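Local atomic coordinates of tail component (Lactobacillus phage J-1, PDB entry 5LY8), a protein that probably binds cell-wall saccharide of the phage's Lactobacillus host, through this magnesium-binding carbohydrate-binding module of the evolved distal tail protein. Residues Asn48-Pro53 against Thr210-Gly215; Ala92-Val97 against Ser229-Ile234; Ala124-Phe129 against Ala170-Met175. One frame throughout, in Å; residues are numbered along the deposited sequence. Where two conformers were deposited one is given.

The three contacts lie in one beta-sandwich module and differ in how its strands meet. Interaction 2 is pairing within a sheet: 92-97 and 229-234 are antiparallel neighbours joined by backbone hydrogen bonds. It is partly buried, its aromatic face inward and the face of Q95, E232 and Y230 partly exposed. Interaction 3 is wholly buried and apolar, joining 124-129 of the mixed sheet to 170-175 of the six-stranded sheet. It touches interaction 2 directly, because 94-103 and 166-175 are adjacent strands. Interaction 1, partly buried, belongs to the mixed sheet that interaction 3 also reaches; there a single indole carries most of the contact. The centres of interactions 1 and 2 lie about 22 Å apart, on opposite sides of the chain's centre.

Interaction 1. Residues Asn48-Pro53 against Thr210-Gly215; sequences NVQSGP and TAWFPG
W212 carries nearly all of this contact, its indole reaching N48, V49 and Q50 at once. The polar part is one hydrogen bond across the segments: W212 NE1 donates to V49 O at 3.1 Å, with a bent N-H...O angle of 140°, and bonds weakly to G75 O as well. The donor stands above the carbonyl plane of V49, while the oxygen lies at the indole edge, tilted slightly from the ring plane.

Packing accounts for the rest. W212 CG is anti to the backbone N (chi1 178°), and the far corner of the ring meets N48, where CG and W212 CH2 are 3.5 Å apart. The amide of N48 is turned 43° from the ring. At the pyrrole end Q50 makes an off-centre CH-pi contact, its CG 4.3 Å from the centroid of the five-membered ring, and its chain crosses the indole at about a right angle. The polar ends are held elsewhere, N48 ND2 by T36 and F38, Q50 OE1 by S77 and G34. Within its own segment W212 is also covered: P214 CG sits 3.4 Å above the ring plane, over its centre. NE1 is thus held by one hydrogen bond and one weak one, and carbon atoms pack around the ring.

The contact ties the short strand 49-50 to the mixed sheet of the beta-sandwich, away from the magnesium sites. Strand 73-81 pairs in parallel with 49-50 and antiparallel with 208-216, so the indole bridges across it, touching W73 and S77 there and E113 of strand 110-118 on the other flank of 208-216.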
loop_
_atom_site.group_PDB
_atom_site.type_symbol
_atom_site.label_atom_id
_atom_site.label_comp_id
_atom_site.label_asym_id
_atom_site.label_seq_id
_atom_site.Cartn_x
_atom_site.Cartn_y
_atom_site.Cartn_z
ATOM N N ASN A 48 -8.350 0.815 13.891
ATOM C CA ASN A 48 -8.528 0.254 12.551
ATOM C C ASN A 48 -8.917 -1.223 12.637
ATOM O O ASN A 48 -8.357 -1.957 13.463
ATOM C CB ASN A 48 -7.206 0.343 11.790
ATOM C CG ASN A 48 -6.682 1.749 11.629
ATOM O OD1 ASN A 48 -7.462 2.712 11.589
ATOM N ND2 ASN A 48 -5.358 1.881 11.521
ATOM N N VAL A 49 -9.794 -1.673 11.747
ATOM C CA VAL A 49 -10.204 -3.079 11.699
ATOM C C VAL A 49 -9.872 -3.670 10.343
ATOM O O VAL A 49 -10.090 -3.039 9.299
ATOM C CB VAL A 49 -11.696 -3.250 12.073
ATOM C CG1 VAL A 49 -12.134 -4.717 11.922
ATOM C CG2 VAL A 49 -11.934 -2.796 13.517
ATOM N N GLN A 50 -9.358 -4.899 10.371
ATOM C CA GLN A 50 -9.077 -5.685 9.178
ATOM C C GLN A 50 -10.066 -6.843 9.202
ATOM O O GLN A 50 -9.977 -7.703 10.077
ATOM C CB GLN A 50 -7.642 -6.237 9.221
ATOM C CG GLN A 50 -6.578 -5.151 9.342
ATOM C CD GLN A 50 -5.212 -5.706 9.629
ATOM O OE1 GLN A 50 -4.643 -6.458 8.839
ATOM N NE2 GLN A 50 -4.653 -5.338 10.777
ATOM N N SER A 51 -11.075 -6.797 8.326
ATOM C CA SER A 51 -12.094 -7.849 8.287
ATOM C C SER A 51 -12.704 -7.930 6.920
ATOM O O SER A 51 -12.671 -6.975 6.153
ATOM C CB SER A 51 -13.169 -7.583 9.332
ATOM O OG SER A 51 -14.070 -6.587 8.892
ATOM N N GLY A 52 -13.338 -9.052 6.665
ATOM C CA GLY A 52 -14.046 -9.270 5.422
ATOM C C GLY A 52 -13.211 -9.924 4.343
ATOM O O GLY A 52 -12.001 -10.083 4.468
ATOM N N PRO A 53 -13.873 -10.313 3.249
ATOM C CA PRO A 53 -13.194 -11.061 2.190
ATOM C C PRO A 53 -12.759 -10.211 1.000
ATOM O O PRO A 53 -13.164 -9.061 0.833
ATOM C CB PRO A 53 -14.302 -12.026 1.735
ATOM C CG PRO A 53 -15.521 -11.208 1.836
ATOM C CD PRO A 53 -15.335 -10.277 3.030
ATOM N N THR A 210 1.742 -5.775 4.058
ATOM C CA THR A 210 0.296 -5.811 4.238
ATOM C C THR A 210 -0.345 -4.878 3.230
ATOM O O THR A 210 0.124 -3.751 3.052
ATOM C CB THR A 210 -0.123 -5.335 5.649
ATOM O OG1 THR A 210 0.399 -6.227 6.640
ATOM C CG2 THR A 210 -1.663 -5.261 5.821
ATOM N N ALA A 211 -1.452 -5.318 2.614
ATOM C CA ALA A 211 -2.312 -4.481 1.773
ATOM C C ALA A 211 -3.685 -4.410 2.479
ATOM O O ALA A 211 -4.216 -5.475 2.852
ATOM C CB ALA A 211 -2.444 -5.078 0.389
ATOM N N TRP A 212 -4.238 -3.202 2.682
ATOM C CA TRP A 212 -5.477 -3.038 3.439
ATOM C C TRP A 212 -6.386 -2.110 2.658
ATOM O O TRP A 212 -5.947 -1.072 2.167
ATOM C CB TRP A 212 -5.136 -2.487 4.838
ATOM C CG TRP A 212 -6.284 -2.205 5.758
ATOM C CD1 TRP A 212 -7.354 -3.022 6.036
ATOM C CD2 TRP A 212 -6.458 -1.028 6.549
ATOM N NE1 TRP A 212 -8.173 -2.429 6.976
ATOM C CE2 TRP A 212 -7.643 -1.196 7.304
ATOM C CE3 TRP A 212 -5.734 0.171 6.677
ATOM C CZ2 TRP A 212 -8.091 -0.236 8.216
ATOM C CZ3 TRP A 212 -6.193 1.129 7.570
ATOM C CH2 TRP A 212 -7.367 0.939 8.309
ATOM N N PHE A 213 -7.688 -2.467 2.583
ATOM C CA PHE A 213 -8.648 -1.753 1.751
ATOM C C PHE A 213 -9.920 -1.375 2.521
ATOM O O PHE A 213 -11.001 -1.911 2.269
ATOM C CB PHE A 213 -9.014 -2.612 0.545
ATOM C CG PHE A 213 -7.861 -2.963 -0.344
ATOM C CD1 PHE A 213 -7.069 -4.084 -0.082
ATOM C CD2 PHE A 213 -7.525 -2.152 -1.408
ATOM C CE1 PHE A 213 -6.001 -4.411 -0.914
ATOM C CE2 PHE A 213 -6.437 -2.468 -2.224
ATOM C CZ PHE A 213 -5.679 -3.588 -1.961
ATOM N N PRO A 214 -9.827 -0.421 3.444
ATOM C CA PRO A 214 -11.003 -0.069 4.254
ATOM C C PRO A 214 -11.934 0.994 3.685
ATOM O O PRO A 214 -11.538 1.870 2.912
ATOM C CB PRO A 214 -10.372 0.467 5.552
ATOM C CG PRO A 214 -9.085 1.141 5.045
ATOM C CD PRO A 214 -8.592 0.225 3.960
ATOM N N GLY A 215 -13.177 0.922 4.155
ATOM C CA GLY A 215 -14.155 1.994 4.061
ATOM C C GLY A 215 -14.347 2.589 5.448
ATOM O O GLY A 215 -13.805 2.078 6.432
#

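Interaction 2. Residues Ala92-Val97 against Ser229-Ile234; sequences ANFQFV and SYFEWI
Q95 and E232 meet twice across this antiparallel strand pair, through backbone and side chain. Q95 N donates to E232 O at 2.9 Å and E232 N to Q95 O in return; V97 and Y230 exchange a second such pair. Beyond them I234 N bonds to N93 O, 3.0 Å away, and a water joins N93 N to I234 O.

The side-chain bond runs between extended chains lying side by side: Q95 NE2 reaches E232 OE2 at 3.1 Å, on the syn side of the carboxylate but 35° out of its plane. The other carboxylate oxygen forms a salt bridge with R16. On the same face V97 CB lies over the Y230 ring, 3.8 Å from its centroid, a CH-pi contact; R16 makes a cation-pi contact with this tyrosine.

Aromatics occupy the other face. F94 and F231 rings meet obliquely, planes 35° apart, with F94 CB 3.4 Å from F231 CZ. F231 CE2 in turn sits over the centre of the W233 ring, whose edge receives A92 O and N93 O.

Strand 11-20 flanks 223-238 and strand 166-175 flanks 94-103, while the aromatic face of this six-stranded sheet packs across the sandwich on F114 and L116 of strand 110-118.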
loop_
_atom_site.group_PDB
_atom_site.type_symbol
_atom_site.label_atom_id
_atom_site.label_comp_id
_atom_site.label_asym_id
_atom_site.label_seq_id
_atom_site.Cartn_x
_atom_site.Cartn_y
_atom_site.Cartn_z
ATOM N N ALA A 92 18.661 -4.429 2.077
ATOM C CA ALA A 92 19.000 -4.111 0.700
ATOM C C ALA A 92 17.868 -3.441 -0.078
ATOM O O ALA A 92 16.735 -3.285 0.418
ATOM C CB ALA A 92 19.520 -5.368 -0.009
ATOM N N ASN A 93 18.188 -3.022 -1.307
ATOM C CA ASN A 93 17.250 -2.328 -2.184
ATOM C C ASN A 93 16.102 -3.220 -2.627
ATOM O O ASN A 93 16.240 -4.443 -2.698
ATOM C CB ASN A 93 17.974 -1.818 -3.428
ATOM C CG ASN A 93 19.060 -0.796 -3.217
ATOM O OD1 ASN A 93 19.808 -0.480 -4.163
ATOM N ND2 ASN A 93 19.175 -0.276 -2.004
ATOM N N PHE A 94 14.945 -2.614 -2.908
ATOM C CA PHE A 94 13.791 -3.406 -3.321
ATOM C C PHE A 94 12.828 -2.564 -4.084
ATOM O O PHE A 94 12.933 -1.338 -4.084
ATOM C CB PHE A 94 13.053 -3.982 -2.073
ATOM C CG PHE A 94 12.508 -2.966 -1.090
ATOM C CD1 PHE A 94 11.404 -2.174 -1.414
ATOM C CD2 PHE A 94 13.092 -2.806 0.161
ATOM C CE1 PHE A 94 10.928 -1.209 -0.514
ATOM C CE2 PHE A 94 12.569 -1.882 1.078
ATOM C CZ PHE A 94 11.507 -1.079 0.728
ATOM N N GLN A 95 11.858 -3.228 -4.713
ATOM C CA GLN A 95 10.661 -2.568 -5.209
ATOM C C GLN A 95 9.454 -3.410 -4.852
ATOM O O GLN A 95 9.480 -4.647 -4.981
ATOM C CB GLN A 95 10.684 -2.184 -6.684
ATOM C CG GLN A 95 10.701 -3.321 -7.665
ATOM C CD GLN A 95 10.408 -2.837 -9.069
ATOM O OE1 GLN A 95 9.871 -1.738 -9.277
ATOM N NE2 GLN A 95 10.651 -3.691 -10.049
ATOM N N PHE A 96 8.396 -2.732 -4.431
ATOM C CA PHE A 96 7.121 -3.338 -4.020
ATOM C C PHE A 96 6.053 -2.696 -4.869
ATOM O O PHE A 96 5.842 -1.487 -4.740
ATOM C CB PHE A 96 6.941 -3.026 -2.540
ATOM C CG PHE A 96 5.666 -3.442 -1.867
ATOM C CD1 PHE A 96 5.153 -4.733 -2.016
ATOM C CD2 PHE A 96 5.029 -2.591 -0.987
ATOM C CE1 PHE A 96 4.016 -5.144 -1.315
ATOM C CE2 PHE A 96 3.884 -2.996 -0.297
ATOM C CZ PHE A 96 3.393 -4.280 -0.442
ATOM N N VAL A 97 5.438 -3.472 -5.766
ATOM C CA VAL A 97 4.582 -2.927 -6.818
ATOM C C VAL A 97 3.200 -3.511 -6.731
ATOM O O VAL A 97 3.055 -4.752 -6.747
ATOM C CB VAL A 97 5.209 -3.230 -8.205
ATOM C CG1 VAL A 97 4.376 -2.622 -9.339
ATOM C CG2 VAL A 97 6.654 -2.717 -8.285
ATOM N N SER A 229 0.249 -7.942 -7.576
ATOM C CA SER A 229 1.110 -7.571 -6.463
ATOM C C SER A 229 2.419 -8.331 -6.553
ATOM O O SER A 229 2.402 -9.546 -6.775
ATOM C CB SER A 229 0.440 -7.941 -5.137
ATOM O OG SER A 229 1.152 -7.447 -4.008
ATOM N N TYR A 230 3.552 -7.666 -6.288
ATOM C CA TYR A 230 4.813 -8.393 -6.185
ATOM C C TYR A 230 5.785 -7.583 -5.385
ATOM O O TYR A 230 5.697 -6.349 -5.300
ATOM C CB TYR A 230 5.418 -8.827 -7.538
ATOM C CG TYR A 230 5.776 -7.717 -8.488
ATOM C CD1 TYR A 230 7.028 -7.106 -8.441
ATOM C CD2 TYR A 230 4.896 -7.327 -9.487
ATOM C CE1 TYR A 230 7.392 -6.133 -9.367
ATOM C CE2 TYR A 230 5.240 -6.337 -10.405
ATOM C CZ TYR A 230 6.493 -5.754 -10.349
ATOM O OH TYR A 230 6.813 -4.749 -11.245
ATOM N N PHE A 231 6.783 -8.285 -4.854
ATOM C CA PHE A 231 7.899 -7.662 -4.168
ATOM C C PHE A 231 9.154 -8.309 -4.724
ATOM O O PHE A 231 9.212 -9.547 -4.844
ATOM C CB PHE A 231 7.843 -7.929 -2.665
ATOM C CG PHE A 231 9.038 -7.389 -1.903
ATOM C CD1 PHE A 231 8.988 -6.145 -1.292
ATOM C CD2 PHE A 231 10.231 -8.113 -1.835
ATOM C CE1 PHE A 231 10.092 -5.654 -0.590
ATOM C CE2 PHE A 231 11.343 -7.603 -1.163
ATOM C CZ PHE A 231 11.265 -6.394 -0.529
ATOM N N GLU A 232 10.144 -7.488 -5.074
ATOM C CA GLU A 232 11.445 -7.957 -5.517
ATOM C C GLU A 232 12.570 -7.295 -4.783
ATOM O O GLU A 232 12.587 -6.072 -4.673
ATOM C CB GLU A 232 11.678 -7.659 -7.014
ATOM C CG GLU A 232 10.700 -8.234 -8.009
ATOM C CD GLU A 232 10.953 -7.791 -9.441
ATOM O OE1 GLU A 232 10.558 -8.559 -10.342
ATOM O OE2 GLU A 232 11.397 -6.636 -9.662
ATOM N N TRP A 233 13.560 -8.092 -4.379
ATOM C CA TRP A 233 14.832 -7.550 -3.951
ATOM C C TRP A 233 15.548 -7.149 -5.248
ATOM O O TRP A 233 15.479 -7.895 -6.228
ATOM C CB TRP A 233 15.668 -8.605 -3.234
ATOM C CG TRP A 233 15.114 -9.006 -1.903
ATOM C CD1 TRP A 233 14.618 -10.228 -1.560
ATOM C CD2 TRP A 233 14.993 -8.182 -0.743
ATOM N NE1 TRP A 233 14.277 -10.240 -0.231
ATOM C CE2 TRP A 233 14.499 -9.001 0.298
ATOM C CE3 TRP A 233 15.330 -6.852 -0.456
ATOM C CZ2 TRP A 233 14.266 -8.513 1.590
ATOM C CZ3 TRP A 233 15.071 -6.367 0.818
ATOM C CH2 TRP A 233 14.541 -7.194 1.815
ATOM N N ILE A 234 16.207 -5.990 -5.269
ATOM C CA ILE A 234 16.897 -5.539 -6.479
ATOM C C ILE A 234 18.358 -5.219 -6.173
ATOM O O ILE A 234 18.734 -5.053 -5.003
ATOM C CB ILE A 234 16.162 -4.390 -7.201
ATOM C CG1 ILE A 234 16.159 -3.125 -6.343
ATOM C CG2 ILE A 234 14.741 -4.803 -7.687
ATOM C CD1 ILE A 234 15.475 -1.902 -6.944
HETATM O O HOH W 1 20.640 -3.744 -2.803
#

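Interaction 3. Residues Ala124-Phe129 against Ala170-Met175; sequences ASLALF and AVITKM
The hydrophobic core between the two sheets of the beta-sandwich is crossed here, where L126 of the mixed sheet meets A170, V171 and I172 of the six-stranded one. The strand segments run at 158° to each other, and their axes come no closer than 8.1 Å, a spacing filled by side chains from both.

L126 holds the middle. Its CG is anti to the backbone N (chi1 -174°); both methyls beyond it, CD1 and CD2, lie 4.0 Å from A170 CB, and CD1 alone also reaches the backbone of V171, 3.4 Å from V171 O. Nearer the strand, L126 CB meets I172 CG1 at 3.9 Å. I172 has CG1 anti to its carbonyl carbon (chi1 -51°); its terminal CD1 continues toward the other strand and comes within 4.2 Å of A124 CB. F140 and F181 also pack on L126, F114 on A170, and F96 and L179 on I172, joining this patch to the aromatic face of strand 94-103.

No hydrogen bond passes between the segments, as each strand spends its backbone on neighbours within its own sheet. Cohesion therefore rests on dispersion and on exclusion of water, and depends on the fit of branched and methyl side chains, with no directional bond setting the register.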
loop_
_atom_site.group_PDB
_atom_site.type_symbol
_atom_site.label_atom_id
_atom_site.label_comp_id
_atom_site.label_asym_id
_atom_site.label_seq_id
_atom_site.Cartn_x
_atom_site.Cartn_y
_atom_site.Cartn_z
ATOM N N ALA A 124 7.381 1.345 5.996
ATOM C CA ALA A 124 6.913 2.297 4.980
ATOM C C ALA A 124 5.458 2.029 4.679
ATOM O O ALA A 124 5.043 0.867 4.622
ATOM C CB ALA A 124 7.748 2.176 3.692
ATOM N N SER A 125 4.678 3.103 4.458
ATOM C CA SER A 125 3.261 2.981 4.144
ATOM C C SER A 125 2.871 3.947 3.060
ATOM O O SER A 125 3.014 5.178 3.234
ATOM C CB SER A 125 2.409 3.242 5.386
ATOM O OG SER A 125 1.026 3.232 5.040
ATOM N N LEU A 126 2.406 3.386 1.926
ATOM C CA LEU A 126 1.885 4.167 0.807
ATOM C C LEU A 126 0.357 4.165 0.923
ATOM O O LEU A 126 -0.231 3.086 0.996
ATOM C CB LEU A 126 2.332 3.531 -0.514
ATOM C CG LEU A 126 2.001 4.289 -1.802
ATOM C CD1 LEU A 126 2.878 3.777 -2.943
ATOM C CD2 LEU A 126 0.512 4.166 -2.205
ATOM N N ALA A 127 -0.273 5.330 0.959
ATOM C CA ALA A 127 -1.731 5.388 1.026
ATOM C C ALA A 127 -2.303 6.236 -0.068
ATOM O O ALA A 127 -1.687 7.206 -0.516
ATOM C CB ALA A 127 -2.198 5.905 2.394
ATOM N N LEU A 128 -3.518 5.862 -0.509
ATOM C CA LEU A 128 -4.364 6.704 -1.328
ATOM C C LEU A 128 -5.700 6.767 -0.614
ATOM O O LEU A 128 -6.184 5.728 -0.145
ATOM C CB LEU A 128 -4.559 6.150 -2.746
ATOM C CG LEU A 128 -5.335 7.045 -3.701
ATOM C CD1 LEU A 128 -4.534 8.297 -4.099
ATOM C CD2 LEU A 128 -5.734 6.295 -4.967
ATOM N N PHE A 129 -6.296 7.940 -0.501
ATOM C CA PHE A 129 -7.572 8.018 0.179
ATOM C C PHE A 129 -8.412 9.220 -0.275
ATOM O O PHE A 129 -7.918 10.213 -0.705
ATOM C CB PHE A 129 -7.395 8.046 1.716
ATOM C CG PHE A 129 -6.587 9.210 2.210
ATOM C CD1 PHE A 129 -5.182 9.144 2.314
ATOM C CD2 PHE A 129 -7.218 10.388 2.580
ATOM C CE1 PHE A 129 -4.480 10.272 2.796
ATOM C CE2 PHE A 129 -6.488 11.470 3.031
ATOM C CZ PHE A 129 -5.165 11.394 3.137
ATOM N N ALA A 170 0.962 1.477 -7.768
ATOM C CA ALA A 170 1.407 2.067 -6.503
ATOM C C ALA A 170 2.702 1.371 -6.144
ATOM O O ALA A 170 2.741 0.139 -6.020
ATOM C CB ALA A 170 0.363 1.858 -5.409
ATOM N N VAL A 171 3.797 2.141 -6.025
ATOM C CA VAL A 171 5.112 1.553 -5.860
ATOM C C VAL A 171 5.844 2.144 -4.685
ATOM O O VAL A 171 5.831 3.368 -4.476
ATOM C CB VAL A 171 5.949 1.804 -7.150
ATOM C CG1 VAL A 171 7.304 1.105 -7.071
ATOM C CG2 VAL A 171 5.189 1.385 -8.411
ATOM N N ILE A 172 6.527 1.280 -3.919
ATOM C CA ILE A 172 7.497 1.713 -2.927
ATOM C C ILE A 172 8.844 1.122 -3.354
ATOM O O ILE A 172 8.939 -0.091 -3.585
ATOM C CB ILE A 172 7.175 1.266 -1.487
ATOM C CG1 ILE A 172 5.743 1.630 -1.099
ATOM C CG2 ILE A 172 8.188 1.910 -0.525
ATOM C CD1 ILE A 172 5.405 1.181 0.299
ATOM N N THR A 173 9.870 1.954 -3.486
ATOM C CA THR A 173 11.210 1.485 -3.842
ATOM C C THR A 173 12.203 2.014 -2.809
ATOM O O THR A 173 12.036 3.124 -2.307
ATOM C CB THR A 173 11.614 1.934 -5.269
ATOM O OG1 THR A 173 10.570 1.641 -6.188
ATOM C CG2 THR A 173 12.872 1.249 -5.769
ATOM N N LYS A 174 13.239 1.214 -2.504
ATOM C CA LYS A 174 14.328 1.611 -1.624
ATOM C C LYS A 174 15.607 1.482 -2.426
ATOM O O LYS A 174 15.866 0.436 -3.024
ATOM C CB LYS A 174 14.389 0.689 -0.409
ATOM C CG LYS A 174 15.581 0.944 0.495
ATOM C CD LYS A 174 15.610 -0.004 1.658
ATOM C CE LYS A 174 16.679 0.379 2.635
ATOM N NZ LYS A 174 16.657 -0.524 3.818
ATOM N N MET A 175 16.410 2.565 -2.429
ATOM C CA MET A 175 17.705 2.631 -3.101
ATOM C C MET A 175 18.626 3.264 -2.061
ATOM O O MET A 175 18.633 4.499 -1.925
ATOM C CB MET A 175 17.606 3.459 -4.398
ATOM C CG MET A 175 16.650 2.871 -5.443
ATOM S SD MET A 175 17.097 1.191 -5.971
ATOM C CE MET A 175 18.418 1.536 -7.082
#